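Local coordinates for protein DNA polymerase III beta subunit (Streptococcus pyogenes, PDB 2AVT) that probably forms the ring-shaped processivity factor that encircles DNA, slides along it and tethers the replicative polymerase to its template, at residues Asn16-Ala21 / Ile54-Pro59; Leu137-Leu142 / Asp217-Val222; Ile146-Phe151 / Ser186-Thr191; Ile167-His172 / Ile190-Thr195; Ser212-Asp217 / Ile238-Arg243. All coordinates share one frame; numbering follows the deposited sequence.

Contact 1: Asn16-Ala21 / Ile54-Pro59; sequences NTTKRA and IENTIP
The carboxamide of N56 is the flat group facing the end of the first helix, and its amide nitrogen does the touching. ND2 lies 3.9 Å from CB of T17, with the side chains of N56 and T17 crossing at about a right angle. The hydroxyl of T18 comes in closer to the stem of the amide, OG1 standing 3.5 Å from CB of N56. This is helix-on-sheet packing in the N-terminal domain of the beta subunit, where helix 8-18 lies against strand 52-59. N56 reaches the helix because its CG is anti to the backbone N (chi1 -175°). Its ND2 makes a weak hydrogen bond to A14 O, the carbonyl that also takes the hydroxyl of T18, while T17 OG1 bonds to H13 O. Both threonines thus turn their polar atoms back on their own helix, and what they offer the strand is largely a matter of van der Waals contact.

Two residues earlier in the strand the contact becomes apolar. I54 points toward 16-21, its CG2 lying 4.1 Å from T18 CA. V214 of helix 205-214 packs on the same isoleucine. With CG1 anti to the carbonyl carbon (chi1 -65°), the longer branch of I54 runs beside the methyl of A21, whose CB sits 3.5 Å from I54 CG1 and 3.6 Å from I54 CD1.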
# COMPACT_ATOMS: atom_id res chain seq x y z
N ASN A 16 11.22 11.39 -9.98
CA ASN A 16 10.94 10.39 -8.96
C ASN A 16 12.21 9.79 -8.38
O ASN A 16 12.21 9.32 -7.26
CB ASN A 16 10.06 9.28 -9.52
CG ASN A 16 8.64 9.74 -9.78
OD1 ASN A 16 8.19 10.74 -9.22
ND2 ASN A 16 7.92 9.00 -10.62
N THR A 17 13.28 9.80 -9.16
CA THR A 17 14.55 9.26 -8.68
C THR A 17 15.15 10.22 -7.67
O THR A 17 15.64 9.82 -6.61
CB THR A 17 15.56 9.10 -9.83
OG1 THR A 17 15.06 8.15 -10.77
CG2 THR A 17 16.90 8.63 -9.29
N THR A 18 15.13 11.50 -8.02
CA THR A 18 15.66 12.56 -7.17
C THR A 18 14.85 12.66 -5.88
O THR A 18 15.41 12.91 -4.80
CB THR A 18 15.62 13.91 -7.90
OG1 THR A 18 16.27 13.79 -9.18
CG2 THR A 18 16.32 14.98 -7.08
N LYS A 19 13.54 12.47 -5.99
CA LYS A 19 12.63 12.55 -4.86
C LYS A 19 12.98 11.51 -3.78
O LYS A 19 12.51 11.61 -2.64
CB LYS A 19 11.19 12.36 -5.35
CG LYS A 19 10.12 12.39 -4.26
CD LYS A 19 10.06 13.76 -3.62
CE LYS A 19 9.09 13.76 -2.45
NZ LYS A 19 9.52 12.81 -1.39
N ARG A 20 13.78 10.51 -4.13
CA ARG A 20 14.18 9.48 -3.17
C ARG A 20 15.00 10.12 -2.04
O ARG A 20 15.03 9.62 -0.93
CB ARG A 20 15.03 8.40 -3.85
CG ARG A 20 14.40 7.75 -5.06
CD ARG A 20 13.18 6.94 -4.69
NE ARG A 20 13.48 5.96 -3.66
CZ ARG A 20 12.71 4.92 -3.37
NH1 ARG A 20 11.58 4.73 -4.05
NH2 ARG A 20 13.04 4.09 -2.39
N ALA A 21 15.66 11.23 -2.35
CA ALA A 21 16.47 11.93 -1.36
C ALA A 21 15.70 13.06 -0.67
O ALA A 21 16.29 13.86 0.05
CB ALA A 21 17.72 12.51 -2.02
N ILE A 54 20.95 13.76 -3.81
CA ILE A 54 20.97 13.20 -5.15
C ILE A 54 20.97 14.31 -6.19
O ILE A 54 20.10 15.18 -6.17
CB ILE A 54 19.75 12.31 -5.41
CG1 ILE A 54 19.80 11.08 -4.50
CG2 ILE A 54 19.72 11.86 -6.88
CD1 ILE A 54 18.58 10.20 -4.63
N GLU A 55 21.97 14.30 -7.07
CA GLU A 55 22.08 15.26 -8.16
C GLU A 55 21.92 14.42 -9.42
O GLU A 55 22.81 13.63 -9.78
CB GLU A 55 23.42 15.99 -8.16
CG GLU A 55 23.47 17.16 -7.19
CD GLU A 55 24.79 17.91 -7.22
OE1 GLU A 55 25.35 18.17 -8.28
OE2 GLU A 55 25.28 18.29 -6.04
N ASN A 56 20.78 14.56 -10.07
CA ASN A 56 20.46 13.78 -11.26
C ASN A 56 20.30 14.70 -12.46
O ASN A 56 19.45 15.60 -12.48
CB ASN A 56 19.19 12.97 -10.99
CG ASN A 56 18.84 12.02 -12.13
OD1 ASN A 56 19.66 11.71 -12.99
ND2 ASN A 56 17.60 11.55 -12.13
N THR A 57 21.14 14.47 -13.46
CA THR A 57 21.15 15.28 -14.66
C THR A 57 20.52 14.62 -15.87
O THR A 57 20.80 13.46 -16.18
CB THR A 57 22.60 15.68 -15.03
OG1 THR A 57 23.16 16.49 -13.99
CG2 THR A 57 22.63 16.45 -16.35
N ILE A 58 19.67 15.38 -16.55
CA ILE A 58 19.03 14.93 -17.78
C ILE A 58 19.82 15.68 -18.85
O ILE A 58 19.75 16.91 -18.93
CB ILE A 58 17.56 15.37 -17.88
CG1 ILE A 58 16.76 14.80 -16.71
CG2 ILE A 58 16.97 14.87 -19.19
CD1 ILE A 58 15.41 15.47 -16.57
N PRO A 59 20.62 14.95 -19.64
CA PRO A 59 21.46 15.48 -20.72
C PRO A 59 20.71 15.94 -21.97
O PRO A 59 19.73 15.34 -22.37
CB PRO A 59 22.39 14.32 -21.02
CG PRO A 59 21.46 13.14 -20.85
CD PRO A 59 20.76 13.48 -19.55

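Contact 2: Leu137-Leu142 / Asp217-Val222; sequences LKTKLL and DDIETV
L137 and V222 form an antiparallel hydrogen-bonded pair: L137 N donates to V222 O over 3.1 Å, and V222 N returns a bond to L137 O over 3.0 Å. One step on, K138 and T221 are a non-hydrogen-bonded pair whose CA atoms come within 4.1 Å. Here the first chain leaves the sheet, K138 serving as N-cap of helix 139-149. Beyond this last bridge one more backbone bond follows: T139 N, in the first helical residue, donates to E220 O at 2.8 Å with an N-H...O angle of 170°. A water that accepts from K140 N also appears to donate to E220 O, at an unusually short distance.

The side chain of T139 adds a further bond. OG1, anti to the carbonyl carbon (chi1 -61°), donates to I219 O across 2.7 Å, approaching from above the plane of that carbonyl. On the face carrying L137 and V222, L142 CD2 meets V222 CG2 at 3.9 Å, the two side chains crossing at about a right angle. On the exposed side opposite charges only come near each other: K140 NZ stays 5.0 Å from D217 OD1, which forms its salt bridge with K143.

Taken together, the contact is a strand-to-helix junction at the margin of an antiparallel sheet, where outermost strand 135-138 gives way to a helix in the central domain of the beta subunit.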
# COMPACT_ATOMS: atom_id res chain seq x y z
N LEU A 137 33.43 0.22 -8.91
CA LEU A 137 32.71 -0.99 -8.52
C LEU A 137 31.52 -1.23 -9.43
O LEU A 137 30.86 -0.29 -9.87
CB LEU A 137 32.22 -0.89 -7.08
CG LEU A 137 33.28 -0.75 -5.98
CD1 LEU A 137 32.60 -0.64 -4.62
CD2 LEU A 137 34.21 -1.95 -6.02
N LYS A 138 31.24 -2.50 -9.71
CA LYS A 138 30.10 -2.83 -10.54
C LYS A 138 28.85 -2.59 -9.71
O LYS A 138 28.82 -2.87 -8.51
CB LYS A 138 30.16 -4.28 -11.00
CG LYS A 138 31.32 -4.58 -11.95
CD LYS A 138 31.10 -5.88 -12.70
CE LYS A 138 32.23 -6.15 -13.69
NZ LYS A 138 31.97 -7.39 -14.48
N THR A 139 27.82 -2.07 -10.36
CA THR A 139 26.56 -1.77 -9.70
C THR A 139 25.90 -3.01 -9.11
O THR A 139 25.46 -2.99 -7.96
CB THR A 139 25.59 -1.10 -10.67
OG1 THR A 139 26.17 0.13 -11.12
CG2 THR A 139 24.26 -0.81 -10.01
N LYS A 140 25.83 -4.08 -9.89
CA LYS A 140 25.19 -5.28 -9.40
C LYS A 140 25.94 -5.87 -8.20
O LYS A 140 25.33 -6.51 -7.34
CB LYS A 140 25.05 -6.32 -10.51
CG LYS A 140 23.96 -5.96 -11.53
CD LYS A 140 23.48 -7.20 -12.28
CE LYS A 140 22.24 -6.89 -13.12
NZ LYS A 140 22.53 -5.89 -14.18
N LEU A 141 27.25 -5.66 -8.14
CA LEU A 141 28.02 -6.17 -7.01
C LEU A 141 27.70 -5.36 -5.76
O LEU A 141 27.49 -5.91 -4.68
CB LEU A 141 29.52 -6.09 -7.29
CG LEU A 141 30.41 -6.36 -6.06
CD1 LEU A 141 30.12 -7.75 -5.50
CD2 LEU A 141 31.87 -6.24 -6.44
N LEU A 142 27.67 -4.04 -5.92
CA LEU A 142 27.39 -3.15 -4.81
C LEU A 142 25.99 -3.43 -4.26
O LEU A 142 25.79 -3.51 -3.05
CB LEU A 142 27.51 -1.70 -5.28
CG LEU A 142 27.89 -0.63 -4.26
CD1 LEU A 142 28.99 -1.13 -3.33
CD2 LEU A 142 28.34 0.62 -5.01
N ASP A 217 19.63 -0.85 -12.94
CA ASP A 217 20.49 -1.92 -13.44
C ASP A 217 21.13 -1.70 -14.80
O ASP A 217 22.13 -2.34 -15.12
CB ASP A 217 19.71 -3.23 -13.41
CG ASP A 217 19.04 -3.44 -12.06
OD1 ASP A 217 19.72 -3.20 -11.04
OD2 ASP A 217 17.86 -3.85 -12.02
N ASP A 218 20.59 -0.79 -15.60
CA ASP A 218 21.18 -0.51 -16.90
C ASP A 218 22.54 0.18 -16.70
O ASP A 218 23.32 0.32 -17.64
CB ASP A 218 20.24 0.35 -17.75
CG ASP A 218 19.90 1.67 -17.09
OD1 ASP A 218 19.44 1.64 -15.93
OD2 ASP A 218 20.08 2.73 -17.72
N ILE A 219 22.80 0.62 -15.47
CA ILE A 219 24.06 1.28 -15.14
C ILE A 219 25.06 0.23 -14.67
O ILE A 219 24.98 -0.26 -13.54
CB ILE A 219 23.88 2.32 -14.02
CG1 ILE A 219 22.99 3.46 -14.52
CG2 ILE A 219 25.24 2.84 -13.56
CD1 ILE A 219 22.71 4.53 -13.49
N GLU A 220 26.00 -0.11 -15.55
CA GLU A 220 27.01 -1.13 -15.28
C GLU A 220 27.87 -0.92 -14.02
O GLU A 220 27.97 -1.81 -13.17
CB GLU A 220 27.92 -1.26 -16.50
CG GLU A 220 28.25 -2.70 -16.90
CD GLU A 220 27.04 -3.47 -17.39
OE1 GLU A 220 26.33 -2.95 -18.29
OE2 GLU A 220 26.79 -4.59 -16.89
N THR A 221 28.49 0.25 -13.90
CA THR A 221 29.33 0.54 -12.74
C THR A 221 29.22 1.97 -12.25
O THR A 221 28.65 2.83 -12.91
CB THR A 221 30.82 0.32 -13.05
OG1 THR A 221 31.24 1.30 -14.01
CG2 THR A 221 31.06 -1.07 -13.62
N VAL A 222 29.80 2.22 -11.08
CA VAL A 222 29.82 3.55 -10.50
C VAL A 222 31.21 3.81 -9.94
O VAL A 222 31.96 2.89 -9.63
CB VAL A 222 28.80 3.70 -9.33
CG1 VAL A 222 27.39 3.70 -9.86
CG2 VAL A 222 29.00 2.59 -8.32
O HOH W 1 26.72 -3.89 -12.78

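Contact 3: Ile146-Phe151 / Ser186-Thr191; sequences IAETAF and SQRLIT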
# COMPACT_ATOMS: atom_id res chain seq x y z
N ILE A 146 24.78 -4.72 -0.43
CA ILE A 146 23.77 -3.99 0.32
C ILE A 146 22.62 -4.87 0.79
O ILE A 146 22.27 -4.87 1.98
CB ILE A 146 23.21 -2.83 -0.52
CG1 ILE A 146 24.32 -1.82 -0.79
CG2 ILE A 146 22.01 -2.19 0.20
CD1 ILE A 146 23.96 -0.73 -1.75
N ALA A 147 22.02 -5.61 -0.13
CA ALA A 147 20.90 -6.48 0.21
C ALA A 147 21.31 -7.57 1.21
O ALA A 147 20.46 -8.16 1.87
CB ALA A 147 20.34 -7.12 -1.05
N GLU A 148 22.62 -7.82 1.32
CA GLU A 148 23.12 -8.85 2.23
C GLU A 148 23.51 -8.33 3.61
O GLU A 148 23.55 -9.11 4.57
CB GLU A 148 24.33 -9.58 1.62
CG GLU A 148 24.04 -10.29 0.31
CD GLU A 148 25.25 -11.06 -0.24
OE1 GLU A 148 26.39 -10.57 -0.12
OE2 GLU A 148 25.03 -12.14 -0.82
N THR A 149 23.78 -7.04 3.74
CA THR A 149 24.21 -6.50 5.03
C THR A 149 23.37 -5.39 5.66
O THR A 149 23.32 -5.26 6.88
CB THR A 149 25.65 -5.98 4.94
OG1 THR A 149 25.69 -4.90 4.00
CG2 THR A 149 26.60 -7.08 4.46
N ALA A 150 22.70 -4.59 4.84
CA ALA A 150 21.89 -3.47 5.34
C ALA A 150 20.92 -3.82 6.47
O ALA A 150 20.91 -3.16 7.50
CB ALA A 150 21.14 -2.82 4.19
N PHE A 151 20.12 -4.85 6.27
CA PHE A 151 19.12 -5.28 7.25
C PHE A 151 19.65 -5.65 8.64
O PHE A 151 18.91 -5.58 9.62
CB PHE A 151 18.34 -6.48 6.69
CG PHE A 151 19.14 -7.75 6.62
CD1 PHE A 151 19.19 -8.61 7.71
CD2 PHE A 151 19.86 -8.07 5.48
CE1 PHE A 151 19.95 -9.77 7.66
CE2 PHE A 151 20.62 -9.23 5.42
CZ PHE A 151 20.67 -10.08 6.52
N SER A 186 26.05 -9.75 9.81
CA SER A 186 26.19 -10.18 8.42
C SER A 186 27.48 -9.59 7.87
O SER A 186 27.75 -8.39 8.03
CB SER A 186 25.01 -9.68 7.60
OG SER A 186 25.05 -10.25 6.30
N GLN A 187 28.28 -10.45 7.23
CA GLN A 187 29.57 -10.04 6.66
C GLN A 187 29.85 -10.54 5.24
O GLN A 187 29.60 -11.70 4.91
CB GLN A 187 30.70 -10.51 7.57
CG GLN A 187 32.09 -10.21 7.04
CD GLN A 187 33.16 -11.05 7.72
OE1 GLN A 187 33.27 -12.26 7.49
NE2 GLN A 187 33.92 -10.42 8.59
N ARG A 188 30.40 -9.65 4.42
CA ARG A 188 30.75 -9.98 3.05
C ARG A 188 32.21 -9.60 2.80
O ARG A 188 32.60 -8.46 3.00
CB ARG A 188 29.84 -9.22 2.07
CG ARG A 188 30.08 -9.53 0.59
CD ARG A 188 29.69 -10.97 0.23
NE ARG A 188 30.03 -11.31 -1.15
CZ ARG A 188 29.41 -10.83 -2.23
NH1 ARG A 188 28.39 -9.99 -2.10
NH2 ARG A 188 29.82 -11.19 -3.44
N LEU A 189 33.00 -10.58 2.37
CA LEU A 189 34.41 -10.33 2.08
C LEU A 189 34.64 -10.49 0.59
O LEU A 189 34.11 -11.40 -0.04
CB LEU A 189 35.31 -11.32 2.82
CG LEU A 189 35.20 -11.42 4.34
CD1 LEU A 189 36.29 -12.37 4.84
CD2 LEU A 189 35.35 -10.05 4.98
N ILE A 190 35.43 -9.59 0.03
CA ILE A 190 35.73 -9.63 -1.39
C ILE A 190 37.17 -9.20 -1.56
O ILE A 190 37.67 -8.39 -0.77
CB ILE A 190 34.81 -8.67 -2.18
CG1 ILE A 190 33.38 -9.20 -2.18
CG2 ILE A 190 35.31 -8.49 -3.59
CD1 ILE A 190 32.39 -8.31 -2.92
N THR A 191 37.85 -9.77 -2.54
CA THR A 191 39.23 -9.40 -2.83
C THR A 191 39.16 -8.67 -4.15
O THR A 191 38.69 -9.22 -5.14
CB THR A 191 40.18 -10.62 -3.00
OG1 THR A 191 40.01 -11.53 -1.91
CG2 THR A 191 41.63 -10.15 -3.02
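E148 and R188 reach each other obliquely, with carboxylate and guanidinium planes 71° apart, and a single oxygen, E148 OE1, carries the salt bridge to R188 NH1 at 2.9 Å. The N-H...O angle of 125° makes the hydrogen bond within it weak. The pair belongs to helix-on-sheet packing in the central domain, helix 139-149 lying against strand 184-191. The glutamate comes with its chain extended beyond CG. The arginine bends at chi2, and its CD passes 3.3 Å from E148 OE1. I190 CD1 covers one face of the guanidinium, 3.8 Å above its plane and offset toward the rim. E366 lies close by, its OE1 near E148 OE2 and in a long, weak ion pair with R188 NH1; the closeness of two acids may raise the proton affinity of one of them, which R188 would partly offset.

Two residues back along the strand, S186 uses a different part of the same glutamate. T149 touches it only lightly, CG2 lying 4.0 Å from S186 OG. With OG anti to the backbone N, S186 donates to the main-chain E148 O over 2.6 Å, tilted 31° from the carbonyl plane.

Contact 4: Ile167-His172 / Ile190-Thr195; sequences IVLSNH and ITLDNT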
# COMPACT_ATOMS: atom_id res chain seq x y z
N ILE A 167 32.19 -0.64 6.19
CA ILE A 167 32.83 -1.04 4.94
C ILE A 167 34.31 -0.69 5.06
O ILE A 167 34.65 0.47 5.30
CB ILE A 167 32.26 -0.27 3.72
CG1 ILE A 167 30.74 -0.39 3.67
CG2 ILE A 167 32.85 -0.83 2.44
CD1 ILE A 167 30.24 -1.79 3.43
N VAL A 168 35.18 -1.68 4.89
CA VAL A 168 36.62 -1.46 5.02
C VAL A 168 37.47 -2.11 3.93
O VAL A 168 37.24 -3.26 3.55
CB VAL A 168 37.16 -2.00 6.37
CG1 VAL A 168 38.64 -1.68 6.51
CG2 VAL A 168 36.38 -1.43 7.51
N LEU A 169 38.45 -1.37 3.42
CA LEU A 169 39.36 -1.91 2.41
C LEU A 169 40.74 -1.95 3.06
O LEU A 169 41.31 -0.91 3.38
CB LEU A 169 39.41 -1.02 1.16
CG LEU A 169 40.35 -1.59 0.09
CD1 LEU A 169 39.82 -2.95 -0.36
CD2 LEU A 169 40.45 -0.64 -1.09
N SER A 170 41.26 -3.16 3.25
CA SER A 170 42.57 -3.35 3.87
C SER A 170 43.61 -3.94 2.90
O SER A 170 43.26 -4.67 1.98
CB SER A 170 42.43 -4.26 5.09
OG SER A 170 41.87 -5.51 4.73
N ASN A 171 44.88 -3.61 3.14
CA ASN A 171 45.97 -4.09 2.30
C ASN A 171 45.71 -3.76 0.83
O ASN A 171 46.08 -4.53 -0.06
CB ASN A 171 46.17 -5.60 2.47
CG ASN A 171 46.28 -6.01 3.93
OD1 ASN A 171 47.09 -5.46 4.69
ND2 ASN A 171 45.47 -6.98 4.33
N HIS A 172 45.05 -2.63 0.60
CA HIS A 172 44.74 -2.15 -0.74
C HIS A 172 43.94 -3.12 -1.60
O HIS A 172 43.80 -2.89 -2.80
CB HIS A 172 46.02 -1.79 -1.49
CG HIS A 172 46.82 -0.70 -0.85
ND1 HIS A 172 46.40 0.62 -0.84
CD2 HIS A 172 48.02 -0.71 -0.22
CE1 HIS A 172 47.31 1.36 -0.23
NE2 HIS A 172 48.30 0.58 0.15
N ILE A 190 35.43 -9.59 0.03
CA ILE A 190 35.73 -9.63 -1.39
C ILE A 190 37.17 -9.20 -1.56
O ILE A 190 37.67 -8.39 -0.77
CB ILE A 190 34.81 -8.67 -2.18
CG1 ILE A 190 33.38 -9.20 -2.18
CG2 ILE A 190 35.31 -8.49 -3.59
CD1 ILE A 190 32.39 -8.31 -2.92
N THR A 191 37.85 -9.77 -2.54
CA THR A 191 39.23 -9.40 -2.83
C THR A 191 39.16 -8.67 -4.15
O THR A 191 38.69 -9.22 -5.14
CB THR A 191 40.18 -10.62 -3.00
OG1 THR A 191 40.01 -11.53 -1.91
CG2 THR A 191 41.63 -10.15 -3.02
N LEU A 192 39.61 -7.42 -4.18
CA LEU A 192 39.57 -6.63 -5.41
C LEU A 192 40.57 -7.18 -6.43
O LEU A 192 41.62 -7.71 -6.05
CB LEU A 192 39.90 -5.17 -5.12
CG LEU A 192 39.11 -4.46 -4.02
CD1 LEU A 192 39.49 -2.98 -4.01
CD2 LEU A 192 37.62 -4.64 -4.27
N ASP A 193 40.24 -7.06 -7.71
CA ASP A 193 41.14 -7.53 -8.76
C ASP A 193 42.28 -6.53 -8.92
O ASP A 193 43.40 -6.89 -9.25
CB ASP A 193 40.40 -7.68 -10.08
CG ASP A 193 39.36 -8.78 -10.04
OD1 ASP A 193 39.53 -9.73 -9.26
OD2 ASP A 193 38.37 -8.69 -10.80
N ASN A 194 41.98 -5.26 -8.68
CA ASN A 194 42.98 -4.20 -8.78
C ASN A 194 43.13 -3.50 -7.44
O ASN A 194 42.14 -3.17 -6.78
CB ASN A 194 42.58 -3.19 -9.85
CG ASN A 194 42.47 -3.82 -11.22
OD1 ASN A 194 43.38 -4.51 -11.68
ND2 ASN A 194 41.34 -3.58 -11.89
N THR A 195 44.37 -3.28 -7.03
CA THR A 195 44.63 -2.62 -5.76
C THR A 195 44.09 -1.19 -5.77
O THR A 195 44.13 -0.50 -6.79
CB THR A 195 46.13 -2.60 -5.43
OG1 THR A 195 46.85 -1.93 -6.47
CG2 THR A 195 46.66 -4.02 -5.30
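L192 makes the first substantial contact along 190-195, just past the end of strand 184-191, by meeting L169 of strand 164-170 tip to tip. With CG anti to the carbonyl carbon (chi1 -52°), its side chain is directed at L169. Beyond CG, the methyl CD1 settles 3.7 Å from L169 CD1 and also 3.9 Å from L169 CD2, so one methyl of L192 faces both branches of its partner. L169 is buried and is flanked by F175 and F199 of the adjoining strands; the leucine pair thus extends this apolar packing to the loop after strand 184-191.

The chain then turns outward through D193 and N194 and returns at T195, where the contact is more exposed and involves a backbone carbonyl. CA of T195 approaches H172 O to 3.1 Å, a CA-H...O contact with an angle of 135° at the hydrogen. The threonine CB lies 4.0 Å from H172 CB, while the imidazole leads away from T195. N171 and H172 both have positive phi, consistent with a type I'-like turn between strands 164-170 and 174-180. Next along the chain, S196 O accepts from H172 ND1, and D198 OD1 accepts from H172 N, which continues the attachment.

Segment 190-195 thus begins the connection that passes across the end of a beta-hairpin, carrying the chain from strand 184-191 to strand 199-204 on the far side. Such a strand order is that of a Greek key.

Contact 5: Ser212-Asp217 / Ile238-Arg243; sequences SAVFTD and ISFYTR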
# COMPACT_ATOMS: atom_id res chain seq x y z
N SER A 212 20.46 1.48 -3.97
CA SER A 212 19.90 0.44 -4.82
C SER A 212 18.68 0.91 -5.61
O SER A 212 18.47 0.51 -6.76
CB SER A 212 19.51 -0.78 -3.98
OG SER A 212 20.67 -1.41 -3.46
N ALA A 213 17.89 1.77 -4.99
CA ALA A 213 16.69 2.28 -5.64
C ALA A 213 17.01 3.35 -6.67
O ALA A 213 16.32 3.47 -7.68
CB ALA A 213 15.72 2.84 -4.59
N VAL A 214 18.07 4.12 -6.43
CA VAL A 214 18.44 5.20 -7.34
C VAL A 214 19.22 4.79 -8.59
O VAL A 214 18.96 5.31 -9.67
CB VAL A 214 19.24 6.28 -6.58
CG1 VAL A 214 19.61 7.41 -7.53
CG2 VAL A 214 18.42 6.81 -5.41
N PHE A 215 20.18 3.89 -8.43
CA PHE A 215 20.97 3.44 -9.57
C PHE A 215 20.31 2.22 -10.22
O PHE A 215 20.32 1.13 -9.65
CB PHE A 215 22.41 3.12 -9.15
CG PHE A 215 23.22 4.34 -8.79
CD1 PHE A 215 23.88 5.07 -9.76
CD2 PHE A 215 23.29 4.77 -7.47
CE1 PHE A 215 24.59 6.21 -9.44
CE2 PHE A 215 24.00 5.92 -7.15
CZ PHE A 215 24.65 6.63 -8.13
N THR A 216 19.73 2.43 -11.40
CA THR A 216 19.07 1.35 -12.13
C THR A 216 20.09 0.37 -12.71
O THR A 216 21.25 0.71 -12.95
CB THR A 216 18.17 1.90 -13.25
OG1 THR A 216 18.85 2.96 -13.94
CG2 THR A 216 16.87 2.43 -12.67
N ASP A 217 19.63 -0.85 -12.94
CA ASP A 217 20.49 -1.92 -13.44
C ASP A 217 21.13 -1.70 -14.80
O ASP A 217 22.13 -2.34 -15.12
CB ASP A 217 19.71 -3.23 -13.41
CG ASP A 217 19.04 -3.44 -12.06
OD1 ASP A 217 19.72 -3.20 -11.04
OD2 ASP A 217 17.86 -3.85 -12.02
N ILE A 238 24.35 10.58 -12.60
CA ILE A 238 23.90 10.62 -11.21
C ILE A 238 25.01 10.71 -10.18
O ILE A 238 25.98 9.93 -10.21
CB ILE A 238 23.08 9.37 -10.86
CG1 ILE A 238 21.88 9.25 -11.80
CG2 ILE A 238 22.64 9.43 -9.40
CD1 ILE A 238 21.13 7.94 -11.66
N SER A 239 24.88 11.66 -9.27
CA SER A 239 25.84 11.81 -8.18
C SER A 239 25.03 11.61 -6.91
O SER A 239 24.08 12.35 -6.63
CB SER A 239 26.50 13.18 -8.20
OG SER A 239 27.38 13.28 -9.30
N PHE A 240 25.39 10.59 -6.15
CA PHE A 240 24.70 10.23 -4.92
C PHE A 240 25.67 10.40 -3.74
O PHE A 240 26.67 9.67 -3.64
CB PHE A 240 24.23 8.78 -5.05
CG PHE A 240 23.38 8.29 -3.91
CD1 PHE A 240 23.95 7.64 -2.82
CD2 PHE A 240 22.00 8.37 -3.97
CE1 PHE A 240 23.16 7.08 -1.83
CE2 PHE A 240 21.21 7.80 -2.98
CZ PHE A 240 21.79 7.16 -1.91
N TYR A 241 25.38 11.35 -2.85
CA TYR A 241 26.21 11.60 -1.67
C TYR A 241 25.54 11.06 -0.43
O TYR A 241 24.31 11.06 -0.32
CB TYR A 241 26.45 13.09 -1.44
CG TYR A 241 27.16 13.81 -2.55
CD1 TYR A 241 26.50 14.13 -3.73
CD2 TYR A 241 28.48 14.20 -2.40
CE1 TYR A 241 27.15 14.83 -4.73
CE2 TYR A 241 29.14 14.90 -3.41
CZ TYR A 241 28.46 15.21 -4.57
OH TYR A 241 29.11 15.90 -5.57
N THR A 242 26.34 10.61 0.53
CA THR A 242 25.81 10.10 1.78
C THR A 242 26.66 10.54 2.96
O THR A 242 27.89 10.48 2.90
CB THR A 242 25.78 8.58 1.81
OG1 THR A 242 25.10 8.08 0.65
CG2 THR A 242 25.05 8.12 3.06
N ARG A 243 26.00 10.99 4.02
CA ARG A 243 26.68 11.42 5.24
C ARG A 243 27.23 10.17 5.93
O ARG A 243 26.59 9.13 5.92
CB ARG A 243 25.69 12.15 6.15
CG ARG A 243 26.09 12.29 7.60
CD ARG A 243 25.05 13.14 8.34
NE ARG A 243 25.13 13.04 9.79
CZ ARG A 243 24.80 11.95 10.49
NH1 ARG A 243 24.90 11.95 11.81
NH2 ARG A 243 24.36 10.87 9.86
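Helix-on-sheet packing at the C-terminal end of helix 205-214 defines this contact, in which V214 and F215 of the central domain press on I238 and F240 of strand 238-243. It is a worked example of a hydrophobic seam made without a single hydrogen bond between its two segments.

F215 is the first residue to leave helical backbone angles, and the CE1-CZ-CE2 rim of its ring abuts both strand side chains, CE1 and CZ on I238, CE2 and CZ on F240. Its CE2 lies 3.6 Å from CB of F240, which sits at the edge of the F215 ring, near its plane. The two phenylalanine side chains cross obliquely rather than stacking. The side chains of F215 and I238 run past each other in opposite directions, F215 CZ meeting I238 CG2 at 3.7 Å. Ring atom CE1 of F215 adds a contact to I238 CB at 3.8 Å, which brings the branch point of the isoleucine into the packing.

V214 divides its two methyls between the same partners. With CG1 anti to the backbone N (chi1 -179°), that branch comes 4.1 Å from I238 CG2. The other branch goes to the aromatic ring, V214 CG2 lying 3.8 Å from F240 CE2.

Around this seam, F211 from the preceding helical turn brings its ring against F215 at about 35°. V214 and F240 both touch I54 of strand 52-59, the neighbour of strand 238-243 on one side; strand 230-234 pairs with it on the other, F240 bonding through its backbone to F233.

Contacts 1, 3 and 5 are buried helix-on-sheet seams, contact 2 is partly buried, and contact 4 lies at the surface. Contacts 1, 2 and 5 all reach the eight-stranded sheet. Strands 52-59 and 238-243 are neighbours in it, so contacts 1 and 5, in the N-terminal and central domains, meet each other, V214 packing on T17 and I54. Contacts 3 and 4 share strand 184-191 of the other large sheet, and helix 139-149 begins in contact 2 and ends near contact 3. Chemistry follows place: contact 5 is purely apolar, contact 1 adds threonine and asparagine to apolar I54-A21 packing, contact 3 buries charge, contact 2 relies on backbone hydrogen bonds, and contact 4 pairs two leucines beside a CA-H...O contact.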